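Local coordinates for protein uracil-DNA glycosylase (Sulfolobus tokodaii str. 7, PDB 4ZBY) that belongs to the uracil-DNA glycosylase superfamily, carries an iron-sulfur cluster, and holds uracil in a pocket of its alpha/beta fold, at residues G52-G57 with L73-V78; Y128-S131 with N136-S139; P161-A166 with P172-I177. All blocks are in the same frame, centred on the assembly; numbering follows the deposited sequence.

Interaction 1: G52-G57 with L73-V78; sequences GRPFVG and LERDQV. With URA (uracil), chain C.
R75 reaches out of the short 3-10 turn 75-77 and grips two successive carbonyls of the loop 52-57. R75 NH2 donates to P54 O at 3.0 Å. This bond is nearly straight, 165° at the hydrogen, and P54 O lies at the edge of the guanidinium, in its plane. R75 NH1 donates to F55 O, also at 3.0 Å, but this bond is more bent, 134°, and F55 O is tilted out of the guanidinium plane. The arginine chain is extended at chi2 and bends at chi3 (59°), which turns both amino groups onto the loop. R53 comes in beside it. The two guanidinium planes stand almost perpendicular, with R53 NH2 3.6 Å from R75 NH2. E30 forms salt bridges with both of these nitrogens and probably offsets their like charges. R75 NH1 has a further partner in T64 of helix 58-71. The gripped loop forms part of the uracil pocket of this glycosylase fold. On F55 the carbonyl goes to R75 while the backbone N donates to uracil O4 at 2.9 Å. The F55 ring offers one face to the base, with uracil N3 3.3 Å above the ring plane and offset toward the rim. P54 CA comes within 3.6 Å of uracil O4. V56 CG1 covers one face of the R53 guanidinium, 3.9 Å above the plane and over its centre.

Interaction 2: Y128-S131 with N136-S139; sequences YIFS and NFSS
F130 projects from helix 123-133 and lays one edge of its ring along the backbone of N136. F130 CD1 is the leading atom, 3.4 Å from N136 O, and F130 CE1 follows at 3.7 Å. The carbonyl oxygen sits near the plane of the ring, so it meets the ring's C-H edge and not its face. The same CD1 also packs on F137 CB at 4.0 Å. F137 has CG anti to its backbone N (chi1 -180°), and F130 CD1 comes to the edge of the F137 ring, 4.1 Å from F137 CD1. The two phenylalanines therefore touch mainly through F130 CD1 and F137 CB, and the rings do not stack. The F137 ring has S139 N over one face, toward the rim. S139 is the N-cap of helix 140-143, and its OG accepts from K142 N. V143 of that helix touches both phenylalanines, and Y148 meets F130 edge-to-face. The contact thus packs the loop after helix 123-133 back onto the helix, next to V159 and P161 of strand 155-162. Its chemistry is apolar packing without a directional bond. Ring C-H groups carry a slight positive charge, so the approach of F130 to N136 O is probably mildly attractive.

Interaction 3: P161-A166 with P172-I177; sequences PTYHPA and PNLRKI. With URA (uracil), chain C.
The loop leaving strand 155-162 helps to build the uracil pocket, and its Y163 packs against the first turns of helix 172-190. Y163 CE2 lies 3.5 Å from L174 CD1, and Y163 CD2 is 3.8 Å from L174 CG. The two side chains cross at about a right angle. I177, one helical turn on, adds its CG2 at 4.3 Å from Y163 CE2. Only one side of the tyrosine ring, CD2 and CE2, makes these contacts, and all of them are apolar. R144 touches both Y163 and I177. The imidazole of the next residue, H164, extends into the pocket instead. H164 CG is anti to the backbone N (chi1 -170°), which carries the ring toward uracil. H164 NE2 donates to uracil O2 at 2.8 Å, with 161° at the hydrogen and the oxygen at the ring edge. On the ring's other nitrogen, H164 ND1 accepts from A166 N at 3.0 Å, near the ring plane. This bond probably limits rotation of the imidazole, with NE2 turned to uracil. P165 CD covers one ring face. Within the loop, T162 OG1 donates to Y163 O at 2.8 Å. A histidine in the loop after the last parallel strand, set against the base, is a familiar feature of the uracil-DNA glycosylase superfamily.

In the fold
The three contacts follow one another along the chain, and none nests in or crosses another. Interaction 1 comes first. It closes the excursion through helix 58-71, joining the loop before that helix to the loop leading into strand 79-82. Interaction 2 closes the short turn between helices 123-133 and 140-143, across the chain's centre from interaction 1, with centres 25 Å apart. Interaction 3 ties the end of strand 155-162 to the start of helix 172-190. It links the other two. F55 CE1 packs on H164 NE2 at 3.7 Å, and both residues touch uracil. At the other end of 161-166, F130 CE2 lies 3.8 Å from P161 CG.

Interaction 1: G52-G57 with L73-V78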
loop_
_atom_site.group_PDB
_atom_site.type_symbol
_atom_site.label_atom_id
_atom_site.label_comp_id
_atom_site.label_asym_id
_atom_site.label_seq_id
_atom_site.Cartn_x
_atom_site.Cartn_y
_atom_site.Cartn_z
ATOM N N GLY A 52 10.881 10.305 5.333
ATOM C CA GLY A 52 11.157 9.596 4.088
ATOM C C GLY A 52 10.761 8.119 4.089
ATOM O O GLY A 52 11.274 7.326 3.301
ATOM N N ARG A 53 9.840 7.756 4.977
ATOM C CA ARG A 53 9.487 6.352 5.243
ATOM C C ARG A 53 7.974 6.222 5.275
ATOM O O ARG A 53 7.322 7.125 5.747
ATOM C CB ARG A 53 10.059 5.896 6.584
ATOM C CG ARG A 53 11.512 6.236 6.830
ATOM C CD ARG A 53 11.925 5.654 8.143
ATOM N NE ARG A 53 11.472 4.267 8.204
ATOM C CZ ARG A 53 11.313 3.580 9.327
ATOM N NH1 ARG A 53 11.599 4.138 10.502
ATOM N NH2 ARG A 53 10.889 2.324 9.270
ATOM N N PRO A 54 7.413 5.101 4.784
ATOM C CA PRO A 54 5.958 4.948 4.796
ATOM C C PRO A 54 5.443 4.493 6.169
ATOM O O PRO A 54 6.155 3.802 6.912
ATOM C CB PRO A 54 5.712 3.879 3.728
ATOM C CG PRO A 54 6.933 3.031 3.807
ATOM C CD PRO A 54 8.090 3.956 4.138
ATOM N N PHE A 55 4.214 4.886 6.485
ATOM C CA PHE A 55 3.512 4.369 7.653
ATOM C C PHE A 55 4.372 4.385 8.941
ATOM O O PHE A 55 4.689 3.337 9.546
ATOM C CB PHE A 55 2.973 2.960 7.332
ATOM C CG PHE A 55 1.735 2.974 6.458
ATOM C CD1 PHE A 55 0.523 3.421 6.967
ATOM C CD2 PHE A 55 1.783 2.567 5.132
ATOM C CE1 PHE A 55 -0.618 3.427 6.186
ATOM C CE2 PHE A 55 0.655 2.593 4.341
ATOM C CZ PHE A 55 -0.544 3.008 4.860
ATOM N N VAL A 56 4.729 5.594 9.378
ATOM C CA VAL A 56 5.503 5.758 10.618
ATOM C C VAL A 56 4.813 6.642 11.659
ATOM O O VAL A 56 5.276 6.762 12.791
ATOM C CB VAL A 56 6.926 6.332 10.341
ATOM C CG1 VAL A 56 7.803 5.272 9.716
ATOM C CG2 VAL A 56 6.894 7.594 9.466
ATOM N N GLY A 57 3.728 7.280 11.265
ATOM C CA GLY A 57 2.931 8.060 12.204
ATOM C C GLY A 57 1.999 7.137 12.978
ATOM O O GLY A 57 2.189 5.918 12.970
ATOM N N LEU A 73 4.703 -10.980 11.374
ATOM C CA LEU A 73 5.817 -10.510 10.533
ATOM C C LEU A 73 6.419 -9.193 11.005
ATOM O O LEU A 73 5.724 -8.349 11.568
ATOM C CB LEU A 73 5.367 -10.338 9.089
ATOM C CG LEU A 73 4.869 -11.591 8.357
ATOM C CD1 LEU A 73 4.101 -11.152 7.141
ATOM C CD2 LEU A 73 6.032 -12.502 7.979
ATOM N N GLU A 74 7.723 -9.024 10.763
ATOM C CA GLU A 74 8.377 -7.742 10.955
ATOM C C GLU A 74 8.229 -6.906 9.692
ATOM O O GLU A 74 8.009 -7.439 8.596
ATOM C CB GLU A 74 9.870 -7.915 11.277
ATOM C CG GLU A 74 10.174 -8.761 12.482
ATOM C CD GLU A 74 9.416 -8.329 13.719
ATOM O OE1 GLU A 74 9.359 -7.117 14.010
ATOM O OE2 GLU A 74 8.868 -9.217 14.404
ATOM N N ARG A 75 8.360 -5.587 9.811
ATOM C CA ARG A 75 8.277 -4.766 8.600
ATOM C C ARG A 75 9.325 -5.154 7.559
ATOM O O ARG A 75 9.073 -5.068 6.361
ATOM C CB ARG A 75 8.446 -3.275 8.933
ATOM C CG ARG A 75 7.331 -2.682 9.751
ATOM C CD ARG A 75 7.753 -1.306 10.279
ATOM N NE ARG A 75 8.106 -0.356 9.218
ATOM C CZ ARG A 75 7.280 0.574 8.730
ATOM N NH1 ARG A 75 6.045 0.687 9.196
ATOM N NH2 ARG A 75 7.694 1.397 7.772
ATOM N N ASP A 76 10.510 -5.564 7.998
ATOM C CA ASP A 76 11.541 -5.910 7.038
ATOM C C ASP A 76 11.240 -7.199 6.268
ATOM O O ASP A 76 11.969 -7.542 5.325
ATOM C CB ASP A 76 12.904 -6.021 7.742
ATOM C CG ASP A 76 13.393 -4.671 8.249
ATOM O OD1 ASP A 76 13.112 -3.666 7.570
ATOM O OD2 ASP A 76 14.033 -4.615 9.326
ATOM N N GLN A 77 10.157 -7.897 6.625
ATOM C CA GLN A 77 9.805 -9.111 5.896
ATOM C C GLN A 77 8.713 -8.858 4.875
ATOM O O GLN A 77 8.385 -9.751 4.110
ATOM C CB GLN A 77 9.337 -10.224 6.838
ATOM C CG GLN A 77 10.373 -10.713 7.839
ATOM C CD GLN A 77 9.808 -11.669 8.861
ATOM O OE1 GLN A 77 9.060 -11.278 9.740
ATOM N NE2 GLN A 77 10.189 -12.938 8.765
ATOM N N VAL A 78 8.162 -7.645 4.860
ATOM C CA VAL A 78 7.097 -7.309 3.894
ATOM C C VAL A 78 7.551 -6.117 3.072
ATOM O O VAL A 78 8.688 -5.637 3.263
ATOM C CB VAL A 78 5.782 -7.004 4.597
ATOM C CG1 VAL A 78 5.345 -8.257 5.370
ATOM C CG2 VAL A 78 5.925 -5.805 5.550
HETATM N N1 URA C . -1.163 7.035 5.206
HETATM C C2 URA C . -0.888 6.336 4.082
HETATM O O2 URA C . -1.715 6.120 3.216
HETATM N N3 URA C . 0.401 6.046 3.868
HETATM C C4 URA C . 1.440 6.379 4.662
HETATM O O4 URA C . 2.559 5.984 4.380
HETATM C C5 URA C . 1.116 7.097 5.830
HETATM C C6 URA C . -0.177 7.406 6.089
#

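Interaction 2: Y128-S131 with N136-S139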
loop_
_atom_site.group_PDB
_atom_site.type_symbol
_atom_site.label_atom_id
_atom_site.label_comp_id
_atom_site.label_asym_id
_atom_site.label_seq_id
_atom_site.Cartn_x
_atom_site.Cartn_y
_atom_site.Cartn_z
ATOM N N TYR A 128 -7.242 2.079 -7.287
ATOM C CA TYR A 128 -6.172 2.056 -8.278
ATOM C C TYR A 128 -5.881 0.620 -8.733
ATOM O O TYR A 128 -5.856 0.319 -9.932
ATOM C CB TYR A 128 -4.858 2.693 -7.737
ATOM C CG TYR A 128 -3.796 2.547 -8.798
ATOM C CD1 TYR A 128 -2.822 1.562 -8.719
ATOM C CD2 TYR A 128 -3.845 3.328 -9.946
ATOM C CE1 TYR A 128 -1.905 1.382 -9.753
ATOM C CE2 TYR A 128 -2.939 3.159 -10.969
ATOM C CZ TYR A 128 -1.972 2.185 -10.871
ATOM O OH TYR A 128 -1.075 2.047 -11.907
ATOM N N ILE A 129 -5.655 -0.263 -7.770
ATOM C CA ILE A 129 -5.288 -1.640 -8.105
ATOM C C ILE A 129 -6.462 -2.331 -8.801
ATOM O O ILE A 129 -6.251 -3.049 -9.771
ATOM C CB ILE A 129 -4.834 -2.453 -6.859
ATOM C CG1 ILE A 129 -3.499 -1.907 -6.325
ATOM C CG2 ILE A 129 -4.736 -3.957 -7.202
ATOM C CD1 ILE A 129 -2.325 -2.008 -7.292
ATOM N N PHE A 130 -7.698 -2.072 -8.359
ATOM C CA PHE A 130 -8.860 -2.635 -9.058
ATOM C C PHE A 130 -8.899 -2.195 -10.511
ATOM O O PHE A 130 -9.334 -2.958 -11.382
ATOM C CB PHE A 130 -10.170 -2.251 -8.358
ATOM C CG PHE A 130 -10.577 -3.208 -7.277
ATOM C CD1 PHE A 130 -11.913 -3.518 -7.081
ATOM C CD2 PHE A 130 -9.624 -3.816 -6.471
ATOM C CE1 PHE A 130 -12.287 -4.413 -6.077
ATOM C CE2 PHE A 130 -9.983 -4.704 -5.473
ATOM C CZ PHE A 130 -11.314 -5.015 -5.281
ATOM N N SER A 131 -8.446 -0.971 -10.788
ATOM C CA SER A 131 -8.437 -0.487 -12.166
ATOM C C SER A 131 -7.407 -1.233 -13.018
ATOM O O SER A 131 -7.682 -1.542 -14.184
ATOM C CB SER A 131 -8.201 1.039 -12.227
ATOM O OG SER A 131 -6.837 1.391 -11.973
ATOM N N ASN A 136 -14.352 -4.539 -10.933
ATOM C CA ASN A 136 -15.273 -3.438 -10.668
ATOM C C ASN A 136 -15.122 -2.852 -9.255
ATOM O O ASN A 136 -15.127 -3.580 -8.251
ATOM C CB ASN A 136 -16.712 -3.900 -10.887
ATOM C CG ASN A 136 -17.693 -2.778 -10.703
ATOM O OD1 ASN A 136 -17.674 -1.810 -11.457
ATOM N ND2 ASN A 136 -18.533 -2.881 -9.681
ATOM N N PHE A 137 -14.977 -1.531 -9.175
ATOM C CA PHE A 137 -14.885 -0.882 -7.879
ATOM C C PHE A 137 -16.130 -0.047 -7.615
ATOM O O PHE A 137 -16.438 0.876 -8.364
ATOM C CB PHE A 137 -13.633 -0.011 -7.794
ATOM C CG PHE A 137 -13.466 0.692 -6.463
ATOM C CD1 PHE A 137 -12.869 0.054 -5.406
ATOM C CD2 PHE A 137 -13.960 1.983 -6.271
ATOM C CE1 PHE A 137 -12.732 0.676 -4.189
ATOM C CE2 PHE A 137 -13.825 2.611 -5.064
ATOM C CZ PHE A 137 -13.192 1.964 -4.012
ATOM N N SER A 138 -16.836 -0.406 -6.546
ATOM C CA SER A 138 -18.017 0.305 -6.079
ATOM C C SER A 138 -17.620 1.275 -4.969
ATOM O O SER A 138 -17.564 2.478 -5.178
ATOM C CB SER A 138 -19.071 -0.684 -5.589
ATOM O OG SER A 138 -18.478 -1.638 -4.726
ATOM N N SER A 139 -17.312 0.744 -3.790
ATOM C CA SER A 139 -16.794 1.553 -2.692
ATOM C C SER A 139 -15.886 0.675 -1.845
ATOM O O SER A 139 -15.979 -0.537 -1.924
ATOM C CB SER A 139 -17.933 2.129 -1.850
ATOM O OG SER A 139 -18.588 1.100 -1.131
#

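Interaction 3: P161-A166 with P172-I177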
loop_
_atom_site.group_PDB
_atom_site.type_symbol
_atom_site.label_atom_id
_atom_site.label_comp_id
_atom_site.label_asym_id
_atom_site.label_seq_id
_atom_site.Cartn_x
_atom_site.Cartn_y
_atom_site.Cartn_z
ATOM N N PRO A 161 -8.498 -5.979 -0.168
ATOM C CA PRO A 161 -8.701 -4.611 0.287
ATOM C C PRO A 161 -9.122 -4.551 1.749
ATOM O O PRO A 161 -9.897 -5.389 2.172
ATOM C CB PRO A 161 -9.849 -4.101 -0.610
ATOM C CG PRO A 161 -9.963 -5.111 -1.720
ATOM C CD PRO A 161 -9.536 -6.416 -1.118
ATOM N N THR A 162 -8.623 -3.575 2.493
ATOM C CA THR A 162 -9.090 -3.307 3.851
ATOM C C THR A 162 -9.340 -1.813 4.058
ATOM O O THR A 162 -9.031 -0.992 3.194
ATOM C CB THR A 162 -8.073 -3.763 4.902
ATOM O OG1 THR A 162 -7.001 -2.810 4.975
ATOM C CG2 THR A 162 -7.490 -5.141 4.553
ATOM N N TYR A 163 -9.896 -1.457 5.212
ATOM C CA TYR A 163 -9.993 -0.051 5.571
ATOM C C TYR A 163 -8.588 0.446 5.826
ATOM O O TYR A 163 -7.681 -0.336 6.077
ATOM C CB TYR A 163 -10.877 0.152 6.799
ATOM C CG TYR A 163 -12.353 -0.066 6.552
ATOM C CD1 TYR A 163 -12.968 0.419 5.397
ATOM C CD2 TYR A 163 -13.135 -0.738 7.478
ATOM C CE1 TYR A 163 -14.320 0.224 5.171
ATOM C CE2 TYR A 163 -14.494 -0.929 7.263
ATOM C CZ TYR A 163 -15.077 -0.452 6.108
ATOM O OH TYR A 163 -16.424 -0.647 5.884
ATOM N N HIS A 164 -8.390 1.747 5.725
ATOM C CA HIS A 164 -7.095 2.305 6.002
ATOM C C HIS A 164 -6.877 2.312 7.506
ATOM O O HIS A 164 -7.810 2.550 8.262
ATOM C CB HIS A 164 -7.032 3.715 5.433
ATOM C CG HIS A 164 -5.670 4.305 5.449
ATOM N ND1 HIS A 164 -5.094 4.810 6.594
ATOM C CD2 HIS A 164 -4.774 4.494 4.452
ATOM C CE1 HIS A 164 -3.894 5.283 6.304
ATOM N NE2 HIS A 164 -3.678 5.104 5.010
ATOM N N PRO A 165 -5.642 2.087 7.956
ATOM C CA PRO A 165 -5.383 2.031 9.403
ATOM C C PRO A 165 -5.774 3.304 10.146
ATOM O O PRO A 165 -6.173 3.232 11.295
ATOM C CB PRO A 165 -3.870 1.826 9.478
ATOM C CG PRO A 165 -3.522 1.194 8.210
ATOM C CD PRO A 165 -4.464 1.679 7.170
ATOM N N ALA A 166 -5.617 4.453 9.499
ATOM C CA ALA A 166 -6.008 5.720 10.096
ATOM C C ALA A 166 -7.482 5.707 10.518
ATOM O O ALA A 166 -7.849 6.333 11.516
ATOM C CB ALA A 166 -5.733 6.843 9.133
ATOM N N PRO A 172 -13.213 1.844 17.706
ATOM C CA PRO A 172 -12.995 0.479 18.199
ATOM C C PRO A 172 -13.631 -0.586 17.311
ATOM O O PRO A 172 -13.037 -1.648 17.083
ATOM C CB PRO A 172 -13.639 0.505 19.579
ATOM C CG PRO A 172 -13.503 1.925 20.008
ATOM C CD PRO A 172 -13.727 2.729 18.765
ATOM N N ASN A 173 -14.820 -0.304 16.795
ATOM C CA ASN A 173 -15.474 -1.277 15.946
ATOM C C ASN A 173 -14.787 -1.472 14.594
ATOM O O ASN A 173 -14.635 -2.603 14.113
ATOM C CB ASN A 173 -16.912 -0.890 15.710
ATOM C CG ASN A 173 -17.601 -1.884 14.851
ATOM O OD1 ASN A 173 -17.953 -2.966 15.317
ATOM N ND2 ASN A 173 -17.762 -1.559 13.575
ATOM N N LEU A 174 -14.384 -0.371 13.975
ATOM C CA LEU A 174 -13.700 -0.438 12.694
ATOM C C LEU A 174 -12.346 -1.110 12.867
ATOM O O LEU A 174 -11.879 -1.841 11.993
ATOM C CB LEU A 174 -13.536 0.960 12.104
ATOM C CG LEU A 174 -13.979 1.126 10.655
ATOM C CD1 LEU A 174 -15.305 0.404 10.440
ATOM C CD2 LEU A 174 -14.100 2.609 10.313
ATOM N N ARG A 175 -11.721 -0.872 14.008
ATOM C CA ARG A 175 -10.471 -1.542 14.303
ATOM C C ARG A 175 -10.659 -3.052 14.369
ATOM O O ARG A 175 -9.846 -3.804 13.837
ATOM C CB ARG A 175 -9.877 -1.052 15.611
ATOM C CG ARG A 175 -8.407 -1.413 15.702
ATOM C CD ARG A 175 -7.838 -1.112 17.055
ATOM N NE ARG A 175 -6.771 -2.050 17.398
ATOM C CZ ARG A 175 -5.687 -1.715 18.090
ATOM N NH1 ARG A 175 -4.768 -2.626 18.373
ATOM N NH2 ARG A 175 -5.525 -0.462 18.491
ATOM N N LYS A 176 -11.721 -3.496 15.036
ATOM C CA LYS A 176 -11.955 -4.926 15.139
ATOM C C LYS A 176 -12.131 -5.530 13.755
ATOM O O LYS A 176 -11.689 -6.658 13.502
ATOM C CB LYS A 176 -13.176 -5.208 16.023
ATOM C CG LYS A 176 -12.840 -5.234 17.489
ATOM C CD LYS A 176 -12.096 -6.513 17.811
ATOM C CE LYS A 176 -11.542 -6.524 19.222
ATOM N NZ LYS A 176 -10.874 -7.827 19.510
ATOM N N ILE A 177 -12.771 -4.783 12.856
ATOM C CA ILE A 177 -12.982 -5.265 11.495
ATOM C C ILE A 177 -11.655 -5.398 10.744
ATOM O O ILE A 177 -11.419 -6.371 10.020
ATOM C CB ILE A 177 -13.920 -4.341 10.712
ATOM C CG1 ILE A 177 -15.297 -4.376 11.371
ATOM C CG2 ILE A 177 -13.998 -4.768 9.241
ATOM C CD1 ILE A 177 -16.399 -3.666 10.597
HETATM N N1 URA C . -1.163 7.035 5.206
HETATM C C2 URA C . -0.888 6.336 4.082
HETATM O O2 URA C . -1.715 6.120 3.216
HETATM N N3 URA C . 0.401 6.046 3.868
HETATM C C4 URA C . 1.440 6.379 4.662
HETATM O O4 URA C . 2.559 5.984 4.380
HETATM C C5 URA C . 1.116 7.097 5.830
HETATM C C6 URA C . -0.177 7.406 6.089
#